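Local coordinates for protein terminase large subunit (PDB 5M1F) that probably acts as the ATP-driven motor that packages viral DNA into empty capsids and as the metal-dependent endonuclease that cuts the viral genome, at residues 75-80 with 105-110; 87-92 with 111-116. All blocks are in the same frame, centred on the assembly; numbering follows the deposited sequence.

How the interactions relate
From the N terminus, helix 73-86 comes first and supplies residues 75-80. The chain then turns through 87-90 into strand 91-95, passes into helix 102-110, and ends the region with strand 114-116. Interaction 1 closes a loop from helix 73-86 to helix 102-110 and contains strand 91-95. Interaction 2 closes a loop from 87-92 to 111-116 and contains helix 102-110. The two loops cross, because their segments alternate along the chain. They also touch directly: Val-77 packs on Ile-112, and Leu-107 packs on Tyr-114. Together they tie two helices to the edge of the RNase H-like sheet.

Interaction 1: residues 75-80 with 105-110; sequences DQVARL and EELDAQ
Val-77 is the centre of this helix-helix contact and meets Glu-106, Leu-107 and Gln-110. Its CG1 methyl lies anti to the backbone N (chi1 174°) and meets the amide end of Gln-110, with Val-77 CG1 to Gln-110 CD at 3.4 Å. CG2 points to the preceding turn of the other helix. There Val-77 CG2 sits 3.6 Å from Glu-106 CG, the aliphatic part of the acid, and 3.9 Å from Leu-107 CD2.

Gln-110 reaches across to the near side of the helix that carries Val-77. Its chain is extended beyond CG, which carries the amide obliquely across Val-77, with OE1 at Ala-78. Gln-110 OE1 comes within 3.3 Å of Ala-78 CA. It is also close to Ala-78 N, but the angle is too poor for a hydrogen bond. Gln-110 NE2 donates to Glu-106 OE2 at 2.9 Å. This bond lies close to the amide plane and uses the anti lone pair of OE2. NE2 also bonds the backbone O of Ser-74. The amide thus links the two helices, while Glu-106, one turn back, helps hold it.

Leu-107 supplies the deeper apolar part. Its CD2 methyl touches both Val-77 and Leu-80, with Leu-107 CD2 to Leu-80 CD2 at 3.9 Å. These three side chains are buried, whereas Ala-78 lies at the exposed margin.

The axes of segments 75-80 and 105-110 approach to 9.6 Å and cross at -47°. Beyond the pair, Leu-80 rests on Phe-43. Gln-76 and Asp-75 touch Met-68 of strand 61-69. The contact therefore joins helix 102-110 to helix 73-86, which in turn packs against the sheet of the nuclease fold.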
ATOM      1  N   ASP A  75     -11.500  14.665  -1.605  1.00 53.78           N
ATOM      2  CA  ASP A  75     -11.847  13.566  -2.503  1.00 55.17           C
ATOM      3  C   ASP A  75     -11.156  12.234  -2.086  1.00 49.07           C
ATOM      4  O   ASP A  75     -11.810  11.203  -1.968  1.00 46.52           O
ATOM      5  CB  ASP A  75     -11.443  13.970  -3.936  1.00 62.90           C
ATOM      6  CG  ASP A  75     -12.163  13.183  -5.023  1.00 69.89           C
ATOM      7  OD1 ASP A  75     -12.653  12.062  -4.758  1.00 76.57           O
ATOM      8  OD2 ASP A  75     -12.212  13.708  -6.167  1.00 71.14           O
ATOM      9  N   GLN A  76      -9.846  12.269  -1.876  1.00 43.95           N
ATOM     10  CA  GLN A  76      -9.077  11.067  -1.514  1.00 44.20           C
ATOM     11  C   GLN A  76      -9.533  10.474  -0.189  1.00 43.60           C
ATOM     12  O   GLN A  76      -9.769   9.277  -0.079  1.00 39.70           O
ATOM     13  CB  GLN A  76      -7.601  11.408  -1.377  1.00 45.27           C
ATOM     14  CG  GLN A  76      -6.928  11.836  -2.660  1.00 51.64           C
ATOM     15  CD  GLN A  76      -5.436  12.007  -2.490  1.00 56.59           C
ATOM     16  OE1 GLN A  76      -4.763  11.127  -1.969  1.00 59.83           O
ATOM     17  NE2 GLN A  76      -4.909  13.138  -2.929  1.00 60.46           N
ATOM     18  N   VAL A  77      -9.660  11.321   0.821  1.00 44.67           N
ATOM     19  CA  VAL A  77     -10.091  10.861   2.135  1.00 48.01           C
ATOM     20  C   VAL A  77     -11.507  10.307   2.087  1.00 49.11           C
ATOM     21  O   VAL A  77     -11.784   9.254   2.661  1.00 55.56           O
ATOM     22  CB  VAL A  77      -9.942  11.970   3.194  1.00 51.84           C
ATOM     23  CG1 VAL A  77     -10.540  11.535   4.529  1.00 53.62           C
ATOM     24  CG2 VAL A  77      -8.464  12.316   3.380  1.00 51.40           C
ATOM     25  N   ALA A  78     -12.398  10.975   1.370  1.00 51.71           N
ATOM     26  CA  ALA A  78     -13.785  10.497   1.252  1.00 52.84           C
ATOM     27  C   ALA A  78     -13.874   9.154   0.526  1.00 52.45           C
ATOM     28  O   ALA A  78     -14.742   8.339   0.842  1.00 54.83           O
ATOM     29  CB  ALA A  78     -14.654  11.534   0.542  1.00 57.79           C
ATOM     30  N   ARG A  79     -13.001   8.914  -0.448  1.00 50.61           N
ATOM     31  CA  ARG A  79     -12.902   7.569  -1.029  1.00 50.72           C
ATOM     32  C   ARG A  79     -12.269   6.555  -0.042  1.00 48.28           C
ATOM     33  O   ARG A  79     -12.657   5.394  -0.029  1.00 45.71           O
ATOM     34  CB  ARG A  79     -12.209   7.589  -2.393  1.00 56.17           C
ATOM     35  CG  ARG A  79     -13.180   7.938  -3.523  1.00 65.18           C
ATOM     36  CD  ARG A  79     -12.493   8.485  -4.765  1.00 74.63           C
ATOM     37  NE  ARG A  79     -13.458   8.988  -5.763  1.00 80.23           N
ATOM     38  CZ  ARG A  79     -14.062   8.262  -6.714  1.00 81.76           C
ATOM     39  NH1 ARG A  79     -14.914   8.855  -7.549  1.00 87.69           N
ATOM     40  NH2 ARG A  79     -13.835   6.955  -6.854  1.00 83.55           N
ATOM     41  N   LEU A  80     -11.344   7.002   0.804  1.00 47.08           N
ATOM     42  CA  LEU A  80     -10.740   6.135   1.818  1.00 48.10           C
ATOM     43  C   LEU A  80     -11.799   5.732   2.827  1.00 50.92           C
ATOM     44  O   LEU A  80     -11.936   4.539   3.158  1.00 48.71           O
ATOM     45  CB  LEU A  80      -9.569   6.826   2.534  1.00 45.56           C
ATOM     46  CG  LEU A  80      -8.909   6.013   3.663  1.00 48.47           C
ATOM     47  CD1 LEU A  80      -8.485   4.619   3.194  1.00 47.49           C
ATOM     48  CD2 LEU A  80      -7.727   6.761   4.259  1.00 47.03           C
ATOM     49  N   GLU A 105      -4.942  16.629   8.550  1.00 62.45           N
ATOM     50  CA  GLU A 105      -6.102  17.437   8.936  1.00 64.67           C
ATOM     51  C   GLU A 105      -7.389  17.005   8.236  1.00 64.97           C
ATOM     52  O   GLU A 105      -8.463  17.019   8.846  1.00 62.75           O
ATOM     53  CB  GLU A 105      -5.824  18.911   8.678  1.00 69.98           C
ATOM     54  CG  GLU A 105      -4.703  19.459   9.551  1.00 74.54           C
ATOM     55  CD  GLU A 105      -4.469  20.935   9.325  1.00 80.20           C
ATOM     56  OE1 GLU A 105      -5.393  21.724   9.617  1.00 87.08           O
ATOM     57  OE2 GLU A 105      -3.366  21.302   8.859  1.00 82.33           O
ATOM     58  N   GLU A 106      -7.283  16.594   6.972  1.00 64.48           N
ATOM     59  CA  GLU A 106      -8.432  16.013   6.265  1.00 60.62           C
ATOM     60  C   GLU A 106      -8.838  14.638   6.862  1.00 55.56           C
ATOM     61  O   GLU A 106     -10.024  14.351   7.035  1.00 51.24           O
ATOM     62  CB  GLU A 106      -8.135  15.910   4.763  1.00 63.74           C
ATOM     63  CG  GLU A 106      -9.362  15.722   3.882  1.00 67.06           C
ATOM     64  CD  GLU A 106     -10.368  16.865   3.980  1.00 67.66           C
ATOM     65  OE1 GLU A 106      -9.943  18.043   3.998  1.00 69.15           O
ATOM     66  OE2 GLU A 106     -11.589  16.583   4.042  1.00 64.91           O
ATOM     67  N   LEU A 107      -7.856  13.802   7.200  1.00 53.49           N
ATOM     68  CA  LEU A 107      -8.141  12.503   7.840  1.00 52.72           C
ATOM     69  C   LEU A 107      -8.843  12.691   9.192  1.00 50.67           C
ATOM     70  O   LEU A 107      -9.846  12.046   9.459  1.00 47.50           O
ATOM     71  CB  LEU A 107      -6.858  11.684   8.022  1.00 51.58           C
ATOM     72  CG  LEU A 107      -6.161  11.216   6.739  1.00 51.66           C
ATOM     73  CD1 LEU A 107      -4.696  10.860   6.971  1.00 51.37           C
ATOM     74  CD2 LEU A 107      -6.894  10.036   6.131  1.00 52.39           C
ATOM     75  N   ASP A 108      -8.312  13.578  10.029  1.00 55.08           N
ATOM     76  CA  ASP A 108      -8.958  13.916  11.318  1.00 61.05           C
ATOM     77  C   ASP A 108     -10.370  14.452  11.127  1.00 59.86           C
ATOM     78  O   ASP A 108     -11.306  13.955  11.754  1.00 64.73           O
ATOM     79  CB  ASP A 108      -8.168  14.966  12.101  1.00 62.36           C
ATOM     80  CG  ASP A 108      -6.737  14.567  12.350  1.00 67.63           C
ATOM     81  OD1 ASP A 108      -6.391  13.377  12.184  1.00 69.92           O
ATOM     82  OD2 ASP A 108      -5.951  15.474  12.694  1.00 78.00           O
ATOM     83  N   ALA A 109     -10.510  15.445  10.245  1.00 59.71           N
ATOM     84  CA  ALA A 109     -11.800  16.107   9.968  1.00 63.87           C
ATOM     85  C   ALA A 109     -12.920  15.129   9.613  1.00 63.48           C
ATOM     86  O   ALA A 109     -13.955  15.108  10.277  1.00 62.38           O
ATOM     87  CB  ALA A 109     -11.639  17.150   8.862  1.00 62.48           C
ATOM     88  N   GLN A 110     -12.695  14.305   8.587  1.00 69.68           N
ATOM     89  CA  GLN A 110     -13.678  13.288   8.163  1.00 65.74           C
ATOM     90  C   GLN A 110     -13.817  12.127   9.166  1.00 64.54           C
ATOM     91  O   GLN A 110     -14.733  11.313   9.047  1.00 70.18           O
ATOM     92  CB  GLN A 110     -13.345  12.759   6.758  1.00 66.34           C
ATOM     93  CG  GLN A 110     -13.350  13.850   5.686  1.00 68.09           C
ATOM     94  CD  GLN A 110     -13.446  13.334   4.242  1.00 68.74           C
ATOM     95  OE1 GLN A 110     -14.155  12.365   3.945  1.00 63.94           O
ATOM     96  NE2 GLN A 110     -12.736  14.008   3.328  1.00 69.13           N
TER

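Interaction 2: residues 87-92 with 111-116; sequences YGHAYV and GINYTP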
ATOM      1  N   TYR A  87     -15.515  -2.305   4.013  1.00 51.81           N
ATOM      2  CA  TYR A  87     -14.815  -3.450   4.605  1.00 50.11           C
ATOM      3  C   TYR A  87     -14.891  -3.477   6.141  1.00 49.95           C
ATOM      4  O   TYR A  87     -13.914  -3.764   6.833  1.00 47.98           O
ATOM      5  CB  TYR A  87     -13.379  -3.519   4.050  1.00 49.57           C
ATOM      6  CG  TYR A  87     -13.368  -4.066   2.646  1.00 46.29           C
ATOM      7  CD1 TYR A  87     -13.563  -3.233   1.537  1.00 47.35           C
ATOM      8  CD2 TYR A  87     -13.226  -5.435   2.422  1.00 47.37           C
ATOM      9  CE1 TYR A  87     -13.588  -3.756   0.238  1.00 45.87           C
ATOM     10  CE2 TYR A  87     -13.235  -5.960   1.131  1.00 45.73           C
ATOM     11  CZ  TYR A  87     -13.418  -5.121   0.045  1.00 44.73           C
ATOM     12  OH  TYR A  87     -13.447  -5.672  -1.218  1.00 47.17           O
ATOM     13  N   GLY A  88     -16.096  -3.216   6.646  1.00 52.13           N
ATOM     14  CA  GLY A  88     -16.425  -3.354   8.057  1.00 51.63           C
ATOM     15  C   GLY A  88     -15.687  -2.437   8.989  1.00 49.41           C
ATOM     16  O   GLY A  88     -15.233  -2.881  10.039  1.00 51.46           O
ATOM     17  N   HIS A  89     -15.571  -1.165   8.603  1.00 50.16           N
ATOM     18  CA  HIS A  89     -14.866  -0.147   9.387  1.00 53.47           C
ATOM     19  C   HIS A  89     -13.420  -0.600   9.652  1.00 54.77           C
ATOM     20  O   HIS A  89     -12.956  -0.680  10.808  1.00 53.46           O
ATOM     21  CB  HIS A  89     -15.652   0.158  10.682  1.00 58.71           C
ATOM     22  CG  HIS A  89     -15.218   1.404  11.400  1.00 65.05           C
ATOM     23  ND1 HIS A  89     -14.949   2.595  10.755  1.00 70.67           N
ATOM     24  CD2 HIS A  89     -15.053   1.653  12.723  1.00 73.02           C
ATOM     25  CE1 HIS A  89     -14.621   3.517  11.644  1.00 72.97           C
ATOM     26  NE2 HIS A  89     -14.676   2.971  12.846  1.00 75.86           N
ATOM     27  N   ALA A  90     -12.729  -0.929   8.559  1.00 52.13           N
ATOM     28  CA  ALA A  90     -11.340  -1.403   8.612  1.00 48.40           C
ATOM     29  C   ALA A  90     -10.407  -0.273   8.953  1.00 45.51           C
ATOM     30  O   ALA A  90     -10.496   0.807   8.383  1.00 45.97           O
ATOM     31  CB  ALA A  90     -10.908  -2.015   7.286  1.00 51.39           C
ATOM     32  N   TYR A  91      -9.489  -0.569   9.861  1.00 47.05           N
ATOM     33  CA  TYR A  91      -8.521   0.370  10.391  1.00 50.95           C
ATOM     34  C   TYR A  91      -7.491   0.688   9.323  1.00 47.86           C
ATOM     35  O   TYR A  91      -7.113  -0.202   8.549  1.00 48.21           O
ATOM     36  CB  TYR A  91      -7.834  -0.314  11.565  1.00 58.67           C
ATOM     37  CG  TYR A  91      -7.061   0.594  12.441  1.00 64.72           C
ATOM     38  CD1 TYR A  91      -7.717   1.448  13.336  1.00 65.95           C
ATOM     39  CD2 TYR A  91      -5.666   0.585  12.423  1.00 69.56           C
ATOM     40  CE1 TYR A  91      -7.001   2.292  14.168  1.00 67.74           C
ATOM     41  CE2 TYR A  91      -4.940   1.418  13.267  1.00 73.37           C
ATOM     42  CZ  TYR A  91      -5.612   2.277  14.126  1.00 68.07           C
ATOM     43  OH  TYR A  91      -4.895   3.116  14.934  1.00 65.88           O
ATOM     44  N   VAL A  92      -7.030   1.937   9.309  1.00 46.10           N
ATOM     45  CA  VAL A  92      -6.094   2.440   8.306  1.00 46.13           C
ATOM     46  C   VAL A  92      -4.710   2.652   8.891  1.00 44.44           C
ATOM     47  O   VAL A  92      -4.558   3.281   9.914  1.00 45.12           O
ATOM     48  CB  VAL A  92      -6.572   3.784   7.729  1.00 46.72           C
ATOM     49  CG1 VAL A  92      -5.532   4.399   6.795  1.00 47.64           C
ATOM     50  CG2 VAL A  92      -7.916   3.622   7.033  1.00 46.18           C
ATOM     51  N   GLY A 111     -12.906  12.039  10.137  1.00 65.38           N
ATOM     52  CA  GLY A 111     -13.062  11.141  11.285  1.00 67.38           C
ATOM     53  C   GLY A 111     -12.731   9.711  10.906  1.00 70.80           C
ATOM     54  O   GLY A 111     -13.567   8.816  11.036  1.00 76.17           O
ATOM     55  N   ILE A 112     -11.516   9.524  10.400  1.00 67.23           N
ATOM     56  CA  ILE A 112     -11.005   8.215   9.992  1.00 66.97           C
ATOM     57  C   ILE A 112     -10.206   7.636  11.162  1.00 64.03           C
ATOM     58  O   ILE A 112      -9.508   8.369  11.858  1.00 62.10           O
ATOM     59  CB  ILE A 112     -10.062   8.323   8.762  1.00 65.27           C
ATOM     60  CG1 ILE A 112     -10.722   9.081   7.596  1.00 65.04           C
ATOM     61  CG2 ILE A 112      -9.603   6.944   8.303  1.00 66.08           C
ATOM     62  CD1 ILE A 112     -11.823   8.328   6.891  1.00 62.31           C
ATOM     63  N   ASN A 113     -10.306   6.326  11.360  1.00 62.55           N
ATOM     64  CA  ASN A 113      -9.509   5.634  12.370  1.00 64.29           C
ATOM     65  C   ASN A 113      -8.231   5.090  11.734  1.00 57.61           C
ATOM     66  O   ASN A 113      -8.243   4.110  10.985  1.00 52.30           O
ATOM     67  CB  ASN A 113     -10.357   4.570  13.086  1.00 68.86           C
ATOM     68  CG  ASN A 113     -11.452   5.203  13.965  1.00 72.36           C
ATOM     69  OD1 ASN A 113     -11.655   6.430  13.951  1.00 74.52           O
ATOM     70  ND2 ASN A 113     -12.158   4.377  14.724  1.00 70.36           N
ATOM     71  N   TYR A 114      -7.124   5.762  12.034  1.00 53.60           N
ATOM     72  CA  TYR A 114      -5.872   5.482  11.369  1.00 55.19           C
ATOM     73  C   TYR A 114      -4.663   5.740  12.255  1.00 54.40           C
ATOM     74  O   TYR A 114      -4.661   6.680  13.069  1.00 57.39           O
ATOM     75  CB  TYR A 114      -5.761   6.339  10.090  1.00 52.89           C
ATOM     76  CG  TYR A 114      -5.386   7.783  10.369  1.00 49.54           C
ATOM     77  CD1 TYR A 114      -6.317   8.663  10.889  1.00 44.66           C
ATOM     78  CD2 TYR A 114      -4.080   8.244  10.163  1.00 49.54           C
ATOM     79  CE1 TYR A 114      -5.989   9.978  11.175  1.00 46.38           C
ATOM     80  CE2 TYR A 114      -3.738   9.559  10.440  1.00 47.75           C
ATOM     81  CZ  TYR A 114      -4.699  10.422  10.947  1.00 45.75           C
ATOM     82  OH  TYR A 114      -4.381  11.722  11.228  1.00 44.54           O
ATOM     83  N   THR A 115      -3.627   4.929  12.056  1.00 55.14           N
ATOM     84  CA  THR A 115      -2.313   5.165  12.661  1.00 54.63           C
ATOM     85  C   THR A 115      -1.439   5.815  11.620  1.00 53.70           C
ATOM     86  O   THR A 115      -1.278   5.276  10.533  1.00 52.80           O
ATOM     87  CB  THR A 115      -1.655   3.861  13.165  1.00 55.35           C
ATOM     88  OG1 THR A 115      -2.427   3.343  14.247  1.00 52.61           O
ATOM     89  CG2 THR A 115      -0.230   4.110  13.675  1.00 58.07           C
ATOM     90  N   PRO A 116      -0.888   6.990  11.934  1.00 55.32           N
ATOM     91  CA  PRO A 116       0.068   7.559  11.014  1.00 59.78           C
ATOM     92  C   PRO A 116       1.409   6.912  11.291  1.00 68.70           C
ATOM     93  O   PRO A 116       1.970   7.089  12.380  1.00 78.23           O
ATOM     94  CB  PRO A 116       0.075   9.053  11.375  1.00 59.77           C
ATOM     95  CG  PRO A 116      -0.773   9.201  12.600  1.00 55.79           C
ATOM     96  CD  PRO A 116      -1.071   7.841  13.119  1.00 54.52           C
TER
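Val-92 pairs with Tyr-114 in a parallel beta bridge, held by two backbone bonds. Val-92 N donates to Asn-113 O at 3.0 Å, and Thr-115 N donates to Val-92 O at 2.9 Å. Tyr-114 CA adds a CH...O contact to the same Val-92 O. On the face carrying both residues, Val-92 CB and Tyr-114 CB lie 3.6 Å apart, and Val-92 CG2 meets Ile-112 CG2 at 3.9 Å.

Tyr-91 lies across the neighbouring strand. The backbone O of Asn-113 sits over one face of its ring. Tyr-91 OH forms a short hydrogen bond of 2.6 Å with Thr-115 OG1, which lies in the ring plane at the edge.

Further out, the Tyr-114 ring turns away from Val-92, with chi1 78° placing CG between the backbone N and carbonyl carbon. Its hydroxyl is held by Asp-108 of helix 102-110. A Schellman motif at Gly-111 follows that helix, and the chain runs on to strand 114-116.

Strands 91-95 and 114-116, with helix 102-110 between them, form a beta-alpha-beta crossover at the edge of the RNase H-like sheet. Strand 91-95 lies between strands 114-116 and 37-42. Leu-80 of helix 73-86 packs on Val-92, and Lys-81 on Ile-112.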